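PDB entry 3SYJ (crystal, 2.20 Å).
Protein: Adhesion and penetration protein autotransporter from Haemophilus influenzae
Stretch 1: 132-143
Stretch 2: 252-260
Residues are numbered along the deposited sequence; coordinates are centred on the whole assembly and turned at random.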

ATOM      1  N   ASP A 132      25.861  12.300 -54.800  1.00 17.00           N
ATOM      2  CA  ASP A 132      26.072  13.437 -55.678  1.00 20.30           C
ATOM      3  C   ASP A 132      27.537  13.568 -56.059  1.00 21.43           C
ATOM      4  O   ASP A 132      28.422  13.144 -55.309  1.00 18.13           O
ATOM      5  CB  ASP A 132      25.598  14.729 -55.011  1.00 21.82           C
ATOM      6  CG  ASP A 132      24.096  14.782 -54.840  1.00 25.94           C
ATOM      7  OD1 ASP A 132      23.410  13.868 -55.339  1.00 27.61           O
ATOM      8  OD2 ASP A 132      23.605  15.738 -54.208  1.00 30.39           O
ATOM      9  N   MET A 133      27.777  14.166 -57.225  1.00 17.78           N
ATOM     10  CA  MET A 133      29.119  14.489 -57.693  1.00 19.13           C
ATOM     11  C   MET A 133      29.563  15.923 -57.348  1.00 24.16           C
ATOM     12  O   MET A 133      28.742  16.840 -57.260  1.00 16.64           O
ATOM     13  CB  MET A 133      29.184  14.329 -59.205  1.00 21.19           C
ATOM     14  CG  MET A 133      28.828  12.955 -59.703  1.00 23.97           C
ATOM     15  SD  MET A 133      29.140  12.876 -61.465  1.00 25.26           S
ATOM     16  CE  MET A 133      28.897  11.136 -61.776  1.00 25.77           C
ATOM     17  N   THR A 134      30.868  16.113 -57.160  1.00 20.95           N
ATOM     18  CA  THR A 134      31.422  17.459 -57.083  1.00 22.68           C
ATOM     19  C   THR A 134      31.336  18.038 -58.492  1.00 21.76           C
ATOM     20  O   THR A 134      31.315  17.289 -59.469  1.00 19.77           O
ATOM     21  CB  THR A 134      32.889  17.474 -56.561  1.00 21.21           C
ATOM     22  OG1 THR A 134      33.699  16.578 -57.333  1.00 16.53           O
ATOM     23  CG2 THR A 134      32.937  17.067 -55.099  1.00 17.05           C
ATOM     24  N   SER A 135      31.270  19.360 -58.608  1.00 22.51           N
ATOM     25  CA  SER A 135      30.974  19.956 -59.908  1.00 24.42           C
ATOM     26  C   SER A 135      32.143  20.695 -60.557  1.00 26.97           C
ATOM     27  O   SER A 135      32.122  20.962 -61.757  1.00 30.03           O
ATOM     28  CB  SER A 135      29.768  20.881 -59.798  1.00 25.50           C
ATOM     29  OG  SER A 135      29.978  21.845 -58.789  1.00 30.51           O
ATOM     30  N   ASN A 136      33.161  21.023 -59.769  1.00 29.07           N
ATOM     31  CA  ASN A 136      34.300  21.779 -60.277  1.00 27.32           C
ATOM     32  C   ASN A 136      35.365  20.840 -60.815  1.00 25.89           C
ATOM     33  O   ASN A 136      35.654  19.808 -60.208  1.00 25.50           O
ATOM     34  CB  ASN A 136      34.872  22.653 -59.163  1.00 27.37           C
ATOM     35  CG  ASN A 136      35.726  23.799 -59.686  1.00 33.08           C
ATOM     36  OD1 ASN A 136      36.575  23.616 -60.558  1.00 32.67           O
ATOM     37  ND2 ASN A 136      35.512  24.990 -59.130  1.00 26.61           N
ATOM     38  N   MET A 137      35.943  21.183 -61.959  1.00 25.10           N
ATOM     39  CA  MET A 137      36.971  20.338 -62.559  1.00 29.80           C
ATOM     40  C   MET A 137      38.393  20.775 -62.180  1.00 33.84           C
ATOM     41  O   MET A 137      39.373  20.102 -62.513  1.00 31.05           O
ATOM     42  CB  MET A 137      36.812  20.277 -64.077  1.00 32.09           C
ATOM     43  CG  MET A 137      35.445  19.797 -64.541  1.00 36.88           C
ATOM     44  SD  MET A 137      35.047  18.116 -64.018  1.00 35.07           S
ATOM     45  CE  MET A 137      36.449  17.216 -64.649  1.00 21.80           C
ATOM     46  N   ASN A 138      38.509  21.893 -61.471  1.00 30.26           N
ATOM     47  CA  ASN A 138      39.807  22.321 -60.977  1.00 34.13           C
ATOM     48  C   ASN A 138      40.161  21.650 -59.647  1.00 30.87           C
ATOM     49  O   ASN A 138      39.570  21.952 -58.608  1.00 31.33           O
ATOM     50  CB  ASN A 138      39.865  23.842 -60.849  1.00 36.06           C
ATOM     51  CG  ASN A 138      41.191  24.329 -60.269  1.00 49.02           C
ATOM     52  OD1 ASN A 138      42.264  23.765 -60.546  1.00 36.59           O
ATOM     53  ND2 ASN A 138      41.122  25.382 -59.453  1.00 50.95           N
ATOM     54  N   GLY A 139      41.129  20.742 -59.689  1.00 26.41           N
ATOM     55  CA  GLY A 139      41.562  20.019 -58.509  1.00 28.35           C
ATOM     56  C   GLY A 139      41.901  20.888 -57.311  1.00 29.82           C
ATOM     57  O   GLY A 139      41.665  20.494 -56.168  1.00 33.03           O
ATOM     58  N   SER A 140      42.451  22.072 -57.558  1.00 28.92           N
ATOM     59  CA  SER A 140      42.824  22.983 -56.476  1.00 30.53           C
ATOM     60  C   SER A 140      41.637  23.396 -55.597  1.00 32.40           C
ATOM     61  O   SER A 140      41.818  23.754 -54.430  1.00 33.04           O
ATOM     62  CB  SER A 140      43.523  24.222 -57.037  1.00 34.52           C
ATOM     63  OG  SER A 140      44.684  23.858 -57.769  1.00 35.54           O
ATOM     64  N   THR A 141      40.432  23.344 -56.160  1.00 29.95           N
ATOM     65  CA  THR A 141      39.210  23.721 -55.444  1.00 28.35           C
ATOM     66  C   THR A 141      39.075  23.017 -54.104  1.00 25.78           C
ATOM     67  O   THR A 141      38.591  23.593 -53.132  1.00 27.96           O
ATOM     68  CB  THR A 141      37.956  23.344 -56.261  1.00 30.17           C
ATOM     69  OG1 THR A 141      37.951  24.070 -57.492  1.00 41.64           O
ATOM     70  CG2 THR A 141      36.673  23.643 -55.477  1.00 32.67           C
ATOM     71  N   TYR A 142      39.508  21.764 -54.069  1.00 24.80           N
ATOM     72  CA  TYR A 142      39.186  20.861 -52.973  1.00 27.26           C
ATOM     73  C   TYR A 142      40.250  20.818 -51.883  1.00 31.12           C
ATOM     74  O   TYR A 142      40.099  20.102 -50.892  1.00 30.38           O
ATOM     75  CB  TYR A 142      38.901  19.468 -53.541  1.00 23.35           C
ATOM     76  CG  TYR A 142      37.839  19.532 -54.616  1.00 27.04           C
ATOM     77  CD1 TYR A 142      36.498  19.709 -54.282  1.00 23.24           C
ATOM     78  CD2 TYR A 142      38.175  19.460 -55.966  1.00 24.85           C
ATOM     79  CE1 TYR A 142      35.521  19.791 -55.258  1.00 21.75           C
ATOM     80  CE2 TYR A 142      37.202  19.543 -56.950  1.00 19.51           C
ATOM     81  CZ  TYR A 142      35.878  19.710 -56.584  1.00 20.73           C
ATOM     82  OH  TYR A 142      34.900  19.795 -57.540  1.00 22.88           O
ATOM     83  N   SER A 143      41.308  21.606 -52.063  1.00 33.02           N
ATOM     84  CA  SER A 143      42.411  21.665 -51.103  1.00 32.46           C
ATOM     85  C   SER A 143      42.032  22.393 -49.814  1.00 26.83           C
ATOM     86  O   SER A 143      42.610  22.139 -48.762  1.00 27.04           O
ATOM     87  CB  SER A 143      43.623  22.337 -51.742  1.00 26.41           C
ATOM     88  OG  SER A 143      44.080  21.578 -52.846  1.00 32.62           O
ATOM     89  N   GLN A 252      41.245  10.914 -61.290  1.00 21.22           N
ATOM     90  CA  GLN A 252      40.484  11.681 -62.264  1.00 28.10           C
ATOM     91  C   GLN A 252      39.224  12.228 -61.586  1.00 23.19           C
ATOM     92  O   GLN A 252      38.402  11.458 -61.084  1.00 21.81           O
ATOM     93  CB  GLN A 252      40.107  10.799 -63.450  1.00 23.41           C
ATOM     94  CG  GLN A 252      41.292  10.383 -64.295  1.00 26.04           C
ATOM     95  CD  GLN A 252      41.965  11.561 -64.950  1.00 24.28           C
ATOM     96  OE1 GLN A 252      43.092  11.907 -64.612  1.00 32.38           O
ATOM     97  NE2 GLN A 252      41.273  12.193 -65.885  1.00 26.14           N
ATOM     98  N   LEU A 253      39.083  13.551 -61.552  1.00 21.53           N
ATOM     99  CA  LEU A 253      37.911  14.172 -60.941  1.00 22.96           C
ATOM    100  C   LEU A 253      36.633  13.742 -61.663  1.00 22.16           C
ATOM    101  O   LEU A 253      36.669  13.407 -62.843  1.00 20.07           O
ATOM    102  CB  LEU A 253      38.045  15.699 -60.938  1.00 24.50           C
ATOM    103  CG  LEU A 253      39.243  16.281 -60.172  1.00 26.55           C
ATOM    104  CD1 LEU A 253      39.220  17.801 -60.228  1.00 30.97           C
ATOM    105  CD2 LEU A 253      39.278  15.811 -58.727  1.00 24.05           C
ATOM    106  N   VAL A 254      35.505  13.734 -60.955  1.00 24.25           N
ATOM    107  CA  VAL A 254      34.249  13.305 -61.571  1.00 24.69           C
ATOM    108  C   VAL A 254      33.721  14.386 -62.502  1.00 24.35           C
ATOM    109  O   VAL A 254      33.928  15.577 -62.260  1.00 27.62           O
ATOM    110  CB  VAL A 254      33.175  12.942 -60.526  1.00 21.31           C
ATOM    111  CG1 VAL A 254      33.576  11.672 -59.774  1.00 18.80           C
ATOM    112  CG2 VAL A 254      32.948  14.109 -59.568  1.00 17.67           C
ATOM    113  N   ARG A 255      33.025  13.963 -63.553  1.00 21.93           N
ATOM    114  CA  ARG A 255      32.597  14.876 -64.607  1.00 24.48           C
ATOM    115  C   ARG A 255      31.076  15.042 -64.671  1.00 24.39           C
ATOM    116  O   ARG A 255      30.384  14.303 -65.357  1.00 21.95           O
ATOM    117  CB  ARG A 255      33.189  14.424 -65.943  1.00 21.77           C
ATOM    118  CG  ARG A 255      34.705  14.240 -65.838  1.00 24.32           C
ATOM    119  CD  ARG A 255      35.355  13.743 -67.117  1.00 24.91           C
ATOM    120  NE  ARG A 255      36.736  13.332 -66.873  1.00 23.20           N
ATOM    121  CZ  ARG A 255      37.432  12.539 -67.679  1.00 23.91           C
ATOM    122  NH1 ARG A 255      36.884  12.080 -68.789  1.00 25.23           N
ATOM    123  NH2 ARG A 255      38.674  12.202 -67.373  1.00 26.10           N
ATOM    124  N   LYS A 256      30.574  16.035 -63.946  1.00 25.18           N
ATOM    125  CA  LYS A 256      29.143  16.261 -63.795  1.00 24.93           C
ATOM    126  C   LYS A 256      28.466  16.666 -65.109  1.00 27.12           C
ATOM    127  O   LYS A 256      27.327  16.283 -65.369  1.00 24.51           O
ATOM    128  CB  LYS A 256      28.919  17.341 -62.737  1.00 27.82           C
ATOM    129  CG  LYS A 256      27.481  17.557 -62.314  1.00 26.68           C
ATOM    130  CD  LYS A 256      27.187  16.831 -61.014  1.00 36.54           C
ATOM    131  CE  LYS A 256      26.057  17.507 -60.243  1.00 45.93           C
ATOM    132  NZ  LYS A 256      26.416  18.890 -59.804  1.00 42.64           N
ATOM    133  N   SER A 257      29.163  17.444 -65.934  1.00 29.10           N
ATOM    134  CA  SER A 257      28.602  17.913 -67.200  1.00 26.97           C
ATOM    135  C   SER A 257      28.523  16.797 -68.218  1.00 28.96           C
ATOM    136  O   SER A 257      27.599  16.745 -69.027  1.00 30.15           O
ATOM    137  CB  SER A 257      29.433  19.056 -67.780  1.00 35.25           C
ATOM    138  OG  SER A 257      28.969  20.305 -67.303  1.00 50.04           O
ATOM    139  N   TYR A 258      29.510  15.914 -68.188  1.00 24.76           N
ATOM    140  CA  TYR A 258      29.513  14.774 -69.086  1.00 27.14           C
ATOM    141  C   TYR A 258      28.387  13.844 -68.693  1.00 24.81           C
ATOM    142  O   TYR A 258      27.657  13.342 -69.546  1.00 28.08           O
ATOM    143  CB  TYR A 258      30.848  14.048 -69.010  1.00 23.34           C
ATOM    144  CG  TYR A 258      30.899  12.720 -69.722  1.00 21.59           C
ATOM    145  CD1 TYR A 258      30.817  12.647 -71.107  1.00 22.50           C
ATOM    146  CD2 TYR A 258      31.069  11.540 -69.010  1.00 19.46           C
ATOM    147  CE1 TYR A 258      30.888  11.429 -71.764  1.00 19.50           C
ATOM    148  CE2 TYR A 258      31.145  10.321 -69.653  1.00 24.18           C
ATOM    149  CZ  TYR A 258      31.054  10.271 -71.032  1.00 22.31           C
ATOM    150  OH  TYR A 258      31.125   9.058 -71.674  1.00 23.32           O
ATOM    151  N   PHE A 259      28.230  13.621 -67.397  1.00 23.11           N
ATOM    152  CA  PHE A 259      27.165  12.740 -66.954  1.00 26.11           C
ATOM    153  C   PHE A 259      25.800  13.277 -67.374  1.00 25.87           C
ATOM    154  O   PHE A 259      24.935  12.510 -67.784  1.00 24.88           O
ATOM    155  CB  PHE A 259      27.179  12.536 -65.447  1.00 25.91           C
ATOM    156  CG  PHE A 259      25.980  11.796 -64.957  1.00 26.48           C
ATOM    157  CD1 PHE A 259      25.875  10.429 -65.147  1.00 27.53           C
ATOM    158  CD2 PHE A 259      24.927  12.471 -64.360  1.00 26.69           C
ATOM    159  CE1 PHE A 259      24.757   9.737 -64.719  1.00 25.17           C
ATOM    160  CE2 PHE A 259      23.808  11.785 -63.932  1.00 28.45           C
ATOM    161  CZ  PHE A 259      23.726  10.414 -64.116  1.00 26.22           C
ATOM    162  N   ASP A 260      25.612  14.590 -67.264  1.00 26.28           N
ATOM    163  CA  ASP A 260      24.360  15.225 -67.664  1.00 25.82           C
ATOM    164  C   ASP A 260      24.057  14.965 -69.132  1.00 29.12           C
ATOM    165  O   ASP A 260      22.905  14.749 -69.503  1.00 32.50           O
ATOM    166  CB  ASP A 260      24.387  16.732 -67.382  1.00 27.96           C
ATOM    167  CG  ASP A 260      24.241  17.050 -65.901  1.00 33.06           C
ATOM    168  OD1 ASP A 260      23.957  16.115 -65.119  1.00 28.26           O
ATOM    169  OD2 ASP A 260      24.411  18.233 -65.518  1.00 32.96           O
TER
HETATM  170  O   HOH W   1      34.677  16.983 -59.844  1.00 18.46           O
HETATM  171  O   HOH W   2      32.009  17.729 -62.055  1.00 27.79           O

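Two chain segments can be joined without a single direct hydrogen bond between them, provided that side chains fill the gap and water serves the stranded polar groups. The pairing of 132-143 with 252-260 in this autotransporter illustrates the principle. The first segment is mostly irregular, with a 3-10 segment at 139-142 near its end; the second leaves a strand at Leu 253 and enters a helix at Lys 256. The CA atoms of Ser 135 and Lys 256 lie 5.7 Å apart and those of Met 137 and Leu 253 6.4 Å apart, so the chains pass in opposite order.

Side-chain packing supplies much of the contact. Met 133 points toward the second stretch, its CB 3.8 Å from CG2 of Val 254 and its CE 4.3 Å from CB of Phe 259, while the aliphatic part of Lys 256 lies alongside, CD 3.7 Å from Met 133 CB. Met 137 starts sideways but curls back, placing CE 4.3 Å from Leu 253 CB; its SD closely approaches a carbonyl, 3.3 Å from Val 254 O. Leu 253 CD1 sits 3.5 Å from Gly 139 N and 4.2 Å from Tyr 142 CE2, at the ring edge.

Water carries the polar link. Water 2 donates to Thr 134 O (2.7 Å) and Val 254 O (2.9 Å) and accepts from Lys 256 N (2.9 Å), joining backbone to backbone.

Within the first stretch, Tyr 142 OH donates to Asn 136 O (2.8 Å), tying the 3-10 segment to the preceding loop.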